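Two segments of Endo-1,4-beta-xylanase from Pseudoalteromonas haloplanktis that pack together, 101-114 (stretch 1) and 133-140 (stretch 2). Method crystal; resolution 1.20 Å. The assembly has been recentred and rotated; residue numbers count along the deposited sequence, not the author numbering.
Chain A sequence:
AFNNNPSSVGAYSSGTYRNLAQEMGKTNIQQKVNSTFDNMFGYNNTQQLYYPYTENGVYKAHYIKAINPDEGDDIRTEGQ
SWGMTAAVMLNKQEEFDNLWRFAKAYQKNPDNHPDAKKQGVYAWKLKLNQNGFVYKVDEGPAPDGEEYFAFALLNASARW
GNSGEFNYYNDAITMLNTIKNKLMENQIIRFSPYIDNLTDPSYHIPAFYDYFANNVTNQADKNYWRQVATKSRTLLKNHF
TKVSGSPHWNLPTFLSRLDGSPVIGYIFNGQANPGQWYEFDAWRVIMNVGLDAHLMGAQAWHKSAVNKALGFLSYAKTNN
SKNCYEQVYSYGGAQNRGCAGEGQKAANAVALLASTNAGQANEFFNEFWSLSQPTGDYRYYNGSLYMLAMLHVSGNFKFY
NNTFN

Stretch 1 101-114: RFAKAYQKNPDNHP
Stretch 2, residues 133-140: FVYKVDEG

Stretch 1 enters as the last turns of a helix, 101-107, and continues as a loop, extended from K108 to P110 and then turning; stretch 2 runs past it as a short strand, 134-136, turns a corner at V137 and carries on through D138 and E139. The helix and strand axes approach to 9.5 Å, with 60° between their N-to-C directions (signed crossing angle -60°). The register advances in the same sense along both stretches: the CA atoms of Y106 and V134 lie 7.5 Å apart, those of Q107 and K136 7.4 Å, and those of N109 and E139 7.0 Å. Together the stretches bury 384 Å².

R101, A103 and K104 stay out of reach. F102 (chi1 t, chi2 -83°) leaves the helix sideways, but its ring end comes nearer, so that CZ lies 4.1 Å from V134 CG2, an oblique apolar contact. One turn later, Y106 (chi1 m, chi2 -57°) offers a ring face to the same valine. V134, with chi1 p and its CA-to-CB bond toward the helix, places CG1 3.7 Å from Y106 CD1 and 4.1 Å from the ring centroid, 27° off the normal, a CH-pi contact.

The helix ends with a wider turn: Q107 N and K108 N both donate to A103 O, each at 3.0 Å. K136 (m, t, t, p) reaches in from the strand, and its NZ donates to Y106 O at 3.0 Å. Its ammonium also donates to water 1 (NZ to water 2.8 Å), which in turn donates to A105 O (2.7 Å) and K108 O (2.6 Å), tying the lysine to the helix end. K136 CE packs 3.6 Å from Q107 O. Y135, between V134 and K136, points away, in the usual alternation of a strand.

From K108 the backbone is extended (phi/psi -63/129, then -78/141 at N109). The CA-to-CB bond of K108 points away from stretch 2, and the side chain, all t, forms a salt bridge with D111, NZ to OD2 2.9 Å. N109 (chi1 m) starts sideways, but its end reaches the second strand segment close to the E139 backbone.

A type I turn from P110 to H113, closed by H113 N donating to P110 O at 3.1 Å, brings the chain back. H113 (chi1 t, chi2 109°) points toward E139 (m, t, chi3 -35°), whose OE1 lies at the imidazole edge, 3.1 Å from CE1. Water 2 donates to E139 OE2 at 2.9 Å and makes a weak bond with H113 ND1 at 3.5 Å, bridging the two side chains.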

# COMPACT_ATOMS: atom_id res chain seq x y z
N ARG A 101 -12.26 10.62 10.12
CA ARG A 101 -13.41 11.48 10.08
C ARG A 101 -13.59 12.07 8.69
O ARG A 101 -14.70 12.19 8.16
CB ARG A 101 -13.28 12.59 11.12
CG ARG A 101 -14.59 13.31 11.44
CD ARG A 101 -14.43 14.53 12.36
NE ARG A 101 -13.69 14.16 13.56
CZ ARG A 101 -12.41 14.42 13.81
NH1 ARG A 101 -11.73 15.33 13.12
NH2 ARG A 101 -11.81 13.79 14.82
N PHE A 102 -12.47 12.51 8.09
CA PHE A 102 -12.50 13.07 6.74
C PHE A 102 -12.97 12.05 5.73
O PHE A 102 -13.79 12.33 4.85
CB PHE A 102 -11.10 13.55 6.38
CG PHE A 102 -11.01 14.23 5.03
CD1 PHE A 102 -10.88 13.49 3.85
CD2 PHE A 102 -11.06 15.61 4.95
CE1 PHE A 102 -10.85 14.12 2.65
CE2 PHE A 102 -11.01 16.23 3.71
CZ PHE A 102 -10.92 15.49 2.58
N ALA A 103 -12.43 10.85 5.80
CA ALA A 103 -12.75 9.81 4.82
C ALA A 103 -14.25 9.50 4.88
O ALA A 103 -14.92 9.45 3.83
CB ALA A 103 -11.94 8.55 5.09
N LYS A 104 -14.76 9.25 6.07
CA LYS A 104 -16.12 8.85 6.22
C LYS A 104 -17.10 9.95 5.79
O LYS A 104 -18.14 9.67 5.21
CB LYS A 104 -16.35 8.33 7.65
CG LYS A 104 -17.60 7.64 7.93
CD LYS A 104 -17.58 7.05 9.42
CE LYS A 104 -18.86 6.37 9.69
NZ LYS A 104 -18.85 5.96 11.06
N ALA A 105 -16.74 11.20 6.05
CA ALA A 105 -17.61 12.32 5.72
C ALA A 105 -17.54 12.68 4.24
O ALA A 105 -18.58 13.01 3.65
CB ALA A 105 -17.23 13.55 6.52
N TYR A 106 -16.35 12.70 3.67
CA TYR A 106 -16.12 13.35 2.40
C TYR A 106 -15.72 12.41 1.26
O TYR A 106 -16.02 12.70 0.10
CB TYR A 106 -15.09 14.47 2.56
CG TYR A 106 -15.43 15.48 3.60
CD1 TYR A 106 -16.61 16.19 3.57
CD2 TYR A 106 -14.58 15.74 4.67
CE1 TYR A 106 -16.93 17.12 4.54
CE2 TYR A 106 -14.90 16.65 5.64
CZ TYR A 106 -16.09 17.33 5.58
OH TYR A 106 -16.37 18.26 6.57
N GLN A 107 -15.01 11.32 1.55
CA GLN A 107 -14.66 10.36 0.53
C GLN A 107 -15.75 9.34 0.25
O GLN A 107 -15.94 8.92 -0.89
CB GLN A 107 -13.31 9.68 0.83
CG GLN A 107 -12.16 10.64 0.74
CD GLN A 107 -10.83 10.07 1.27
OE1 GLN A 107 -10.80 9.42 2.31
NE2 GLN A 107 -9.74 10.37 0.56
N LYS A 108 -16.48 8.92 1.28
CA LYS A 108 -17.48 7.88 1.12
C LYS A 108 -18.58 8.33 0.17
O LYS A 108 -19.23 9.38 0.43
CB LYS A 108 -18.08 7.52 2.46
CG LYS A 108 -19.02 6.35 2.39
CD LYS A 108 -19.78 6.14 3.72
CE LYS A 108 -20.95 5.23 3.54
NZ LYS A 108 -21.74 5.12 4.78
N ASN A 109 -18.91 7.54 -0.82
CA ASN A 109 -20.11 7.77 -1.64
C ASN A 109 -21.31 7.28 -0.84
O ASN A 109 -21.28 6.22 -0.20
CB ASN A 109 -20.03 7.00 -2.95
CG ASN A 109 -18.96 7.48 -3.89
OD1 ASN A 109 -18.21 6.62 -4.48
ND2 ASN A 109 -18.88 8.74 -4.14
N PRO A 110 -22.44 8.01 -0.91
CA PRO A 110 -23.59 7.62 -0.12
C PRO A 110 -24.09 6.23 -0.40
O PRO A 110 -24.02 5.73 -1.53
CB PRO A 110 -24.66 8.66 -0.51
CG PRO A 110 -24.11 9.43 -1.53
CD PRO A 110 -22.64 9.23 -1.64
N ASP A 111 -24.66 5.60 0.62
CA ASP A 111 -25.19 4.26 0.48
C ASP A 111 -26.39 4.17 -0.44
O ASP A 111 -26.72 3.07 -0.92
CB ASP A 111 -25.53 3.70 1.87
CG ASP A 111 -24.27 3.51 2.72
OD1 ASP A 111 -23.26 3.00 2.23
OD2 ASP A 111 -24.22 3.93 3.87
N ASN A 112 -27.01 5.30 -0.69
CA ASN A 112 -28.16 5.39 -1.58
C ASN A 112 -27.78 6.11 -2.91
O ASN A 112 -28.63 6.61 -3.62
CB ASN A 112 -29.39 6.00 -0.88
CG ASN A 112 -29.19 7.40 -0.52
OD1 ASN A 112 -28.05 7.93 -0.56
ND2 ASN A 112 -30.31 8.11 -0.24
N HIS A 113 -26.49 6.11 -3.28
CA HIS A 113 -26.11 6.64 -4.57
C HIS A 113 -26.95 5.98 -5.64
O HIS A 113 -27.19 4.79 -5.60
CB HIS A 113 -24.63 6.35 -4.81
CG HIS A 113 -24.04 7.08 -5.96
ND1 HIS A 113 -23.13 8.13 -5.88
CD2 HIS A 113 -24.25 6.84 -7.26
CE1 HIS A 113 -22.84 8.50 -7.12
NE2 HIS A 113 -23.53 7.74 -7.96
N PRO A 114 -27.35 6.72 -6.66
CA PRO A 114 -28.15 6.09 -7.72
C PRO A 114 -27.47 4.97 -8.48
O PRO A 114 -28.15 4.07 -9.00
CB PRO A 114 -28.47 7.26 -8.70
CG PRO A 114 -27.69 8.34 -8.24
CD PRO A 114 -27.19 8.15 -6.84
N PHE A 133 -13.65 24.57 -0.69
CA PHE A 133 -14.49 23.52 -0.17
C PHE A 133 -14.27 22.20 -0.94
O PHE A 133 -14.07 22.20 -2.16
CB PHE A 133 -15.97 23.91 -0.26
CG PHE A 133 -16.33 25.08 0.62
CD1 PHE A 133 -16.52 24.91 1.96
CD2 PHE A 133 -16.50 26.35 0.09
CE1 PHE A 133 -16.87 25.96 2.78
CE2 PHE A 133 -16.84 27.40 0.90
CZ PHE A 133 -17.02 27.21 2.24
N VAL A 134 -14.34 21.09 -0.22
CA VAL A 134 -14.06 19.80 -0.80
C VAL A 134 -15.16 19.31 -1.72
O VAL A 134 -16.35 19.54 -1.47
CB VAL A 134 -13.77 18.80 0.32
CG1 VAL A 134 -14.96 18.45 1.17
CG2 VAL A 134 -13.05 17.58 -0.19
N TYR A 135 -14.77 18.61 -2.79
CA TYR A 135 -15.74 17.98 -3.68
C TYR A 135 -15.08 16.80 -4.33
O TYR A 135 -13.85 16.65 -4.37
CB TYR A 135 -16.27 18.97 -4.76
CG TYR A 135 -15.26 19.32 -5.82
CD1 TYR A 135 -14.23 20.22 -5.56
CD2 TYR A 135 -15.27 18.71 -7.07
CE1 TYR A 135 -13.27 20.50 -6.52
CE2 TYR A 135 -14.36 19.01 -8.03
CZ TYR A 135 -13.35 19.91 -7.78
OH TYR A 135 -12.36 20.19 -8.72
N LYS A 136 -15.91 15.89 -4.80
CA LYS A 136 -15.45 14.68 -5.48
C LYS A 136 -15.21 14.94 -6.96
O LYS A 136 -16.10 15.39 -7.70
CB LYS A 136 -16.50 13.56 -5.36
CG LYS A 136 -16.77 13.17 -3.91
CD LYS A 136 -17.79 12.07 -3.76
CE LYS A 136 -17.95 11.57 -2.33
NZ LYS A 136 -18.61 12.63 -1.48
N VAL A 137 -14.01 14.69 -7.39
CA VAL A 137 -13.63 14.78 -8.82
C VAL A 137 -14.03 13.52 -9.53
O VAL A 137 -14.55 13.55 -10.66
CB VAL A 137 -12.14 15.07 -8.97
CG1 VAL A 137 -11.75 15.10 -10.45
CG2 VAL A 137 -11.72 16.37 -8.29
N ASP A 138 -13.73 12.38 -8.92
CA ASP A 138 -14.01 11.05 -9.50
C ASP A 138 -14.55 10.21 -8.36
O ASP A 138 -13.87 9.97 -7.37
CB ASP A 138 -12.79 10.49 -10.14
CG ASP A 138 -13.03 9.25 -10.95
OD1 ASP A 138 -14.04 8.56 -10.75
OD2 ASP A 138 -12.12 8.88 -11.77
N GLU A 139 -15.80 9.78 -8.49
CA GLU A 139 -16.48 8.95 -7.51
C GLU A 139 -16.06 7.49 -7.54
O GLU A 139 -16.35 6.76 -6.60
CB GLU A 139 -17.96 8.99 -7.71
CG GLU A 139 -18.61 10.35 -7.49
CD GLU A 139 -20.11 10.34 -7.82
OE1 GLU A 139 -20.49 9.63 -8.76
OE2 GLU A 139 -20.90 10.97 -7.18
N GLY A 140 -15.39 7.05 -8.58
CA GLY A 140 -14.96 5.68 -8.64
C GLY A 140 -13.88 5.40 -7.58
O GLY A 140 -13.14 6.31 -7.19
O HOH W 1 -19.19 11.91 1.21
O HOH W 2 -20.97 10.44 -4.38